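Local coordinates for protein lectin (Colocasia esculenta, PDB 5T1X) that probably binds mannose-containing glycans, as other plant lectins related to the snowdrop agglutinin GNA do, at residues R59-H62 / K63-I67. Residues are numbered along the deposited sequence; the frame is centred on the assembly and turned at random.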
loop_
_atom_site.group_PDB
_atom_site.type_symbol
_atom_site.label_atom_id
_atom_site.label_comp_id
_atom_site.label_asym_id
_atom_site.label_seq_id
_atom_site.Cartn_x
_atom_site.Cartn_y
_atom_site.Cartn_z
ATOM N N ARG B 59 1.398 14.658 -5.255
ATOM C CA ARG B 59 2.492 14.155 -4.429
ATOM C C ARG B 59 1.993 13.827 -3.035
ATOM O O ARG B 59 1.309 14.640 -2.428
ATOM C CB ARG B 59 3.635 15.180 -4.351
ATOM C CG ARG B 59 4.883 14.690 -3.591
ATOM C CD ARG B 59 5.910 15.804 -3.476
ATOM N NE ARG B 59 7.097 15.404 -2.714
ATOM C CZ ARG B 59 7.222 15.509 -1.389
ATOM N NH1 ARG B 59 6.221 15.981 -0.654
ATOM N NH2 ARG B 59 8.348 15.152 -0.793
ATOM N N LEU B 60 2.342 12.633 -2.537
ATOM C CA LEU B 60 2.036 12.223 -1.175
ATOM C C LEU B 60 3.226 12.622 -0.310
ATOM O O LEU B 60 4.368 12.287 -0.660
ATOM C CB LEU B 60 1.795 10.710 -1.141
ATOM C CG LEU B 60 1.559 10.062 0.232
ATOM C CD1 LEU B 60 0.312 10.646 0.951
ATOM C CD2 LEU B 60 1.466 8.560 0.077
ATOM N N ASN B 61 2.988 13.335 0.805
ATOM C CA ASN B 61 4.121 13.755 1.628
ATOM C C ASN B 61 4.436 12.730 2.745
ATOM O O ASN B 61 3.870 11.628 2.767
ATOM C CB ASN B 61 3.924 15.173 2.186
ATOM C CG ASN B 61 2.897 15.331 3.277
ATOM O OD1 ASN B 61 2.397 14.360 3.860
ATOM N ND2 ASN B 61 2.588 16.577 3.603
ATOM N N HIS B 62 5.347 13.096 3.652
ATOM C CA HIS B 62 5.797 12.217 4.722
ATOM C C HIS B 62 5.007 12.436 6.014
ATOM O O HIS B 62 5.482 12.114 7.104
ATOM C CB HIS B 62 7.303 12.383 4.927
ATOM C CG HIS B 62 8.086 11.771 3.808
ATOM N ND1 HIS B 62 8.235 12.424 2.588
ATOM C CD2 HIS B 62 8.676 10.559 3.729
ATOM C CE1 HIS B 62 8.929 11.596 1.822
ATOM N NE2 HIS B 62 9.234 10.470 2.471
ATOM N N LYS B 63 3.762 12.899 5.872
ATOM C CA LYS B 63 2.814 13.083 6.976
ATOM C C LYS B 63 1.445 12.536 6.552
ATOM O O LYS B 63 0.465 12.750 7.242
ATOM C CB LYS B 63 2.697 14.566 7.395
ATOM C CG LYS B 63 3.954 15.139 8.045
ATOM C CD LYS B 63 3.998 16.652 7.905
ATOM C CE LYS B 63 5.293 17.244 8.406
ATOM N NZ LYS B 63 5.280 18.731 8.330
ATOM N N GLY B 64 1.384 11.855 5.412
ATOM C CA GLY B 64 0.135 11.263 4.945
ATOM C C GLY B 64 -0.833 12.170 4.232
ATOM O O GLY B 64 -1.975 11.769 4.011
ATOM N N GLU B 65 -0.383 13.378 3.837
ATOM C CA GLU B 65 -1.206 14.332 3.091
ATOM C C GLU B 65 -0.918 14.203 1.599
ATOM O O GLU B 65 0.236 14.279 1.163
ATOM C CB GLU B 65 -0.983 15.777 3.592
ATOM C CG GLU B 65 -2.049 16.773 3.137
ATOM C CD GLU B 65 -1.759 18.244 3.403
ATOM O OE1 GLU B 65 -0.798 18.544 4.146
ATOM O OE2 GLU B 65 -2.513 19.101 2.887
ATOM N N LEU B 66 -1.985 13.979 0.829
ATOM C CA LEU B 66 -1.925 13.843 -0.636
ATOM C C LEU B 66 -2.363 15.167 -1.228
ATOM O O LEU B 66 -3.458 15.637 -0.917
ATOM C CB LEU B 66 -2.842 12.690 -1.072
ATOM C CG LEU B 66 -2.806 12.314 -2.558
ATOM C CD1 LEU B 66 -1.471 11.667 -2.953
ATOM C CD2 LEU B 66 -3.964 11.374 -2.900
ATOM N N ILE B 67 -1.489 15.812 -2.003
ATOM C CA ILE B 67 -1.774 17.159 -2.513
ATOM C C ILE B 67 -1.612 17.246 -4.023
ATOM O O ILE B 67 -0.717 16.618 -4.590
ATOM C CB ILE B 67 -0.809 18.172 -1.810
ATOM C CG1 ILE B 67 -0.958 18.136 -0.268
ATOM C CG2 ILE B 67 -1.024 19.615 -2.320
ATOM C CD1 ILE B 67 0.287 18.583 0.486
HETATM O O HOH W 1 1.058 17.637 5.831
#
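Asn61 and Glu65 meet across the turn of the beta hairpin formed by strands 57-60 and 66-69. Ladder bonds define the strand pairing: Arg59 N reaches Ile67 O at 3.0 Å and Ile67 N returns to Arg59 O at 3.1 Å. Next along, Leu60 and Leu66 form a non-hydrogen-bonded pair, with Leu60 CB 3.9 Å from Leu66 CD1. Asn61 N then closes the loop on Glu65 O at 2.9 Å, nearly straight at 166°. With chi1 at 72°, Asn61 CG sits between the backbone N and carbonyl carbon, which brings OD1 in among the backbone N-H groups of the turn. There OD1 accepts from Lys63 N (2.8 Å), making an Asx turn, and additionally from Glu65 N (2.9 Å). Both donors stand well out of the amide plane, one on each face, so OD1 is held between them. Gly64, between these donors, has a positive phi, a conformation that favours glycine. One water accepts from Asn61 ND2 (2.9 Å) and donates to Glu65 OE1 (2.7 Å), linking amide and carboxylate, whose planes are almost perpendicular. Glu65 OE2 is hydrogen-bonded to Ser78 OG on strand 75-78, while Leu60 and Leu66 both pack on Ile100 of strand 98-107.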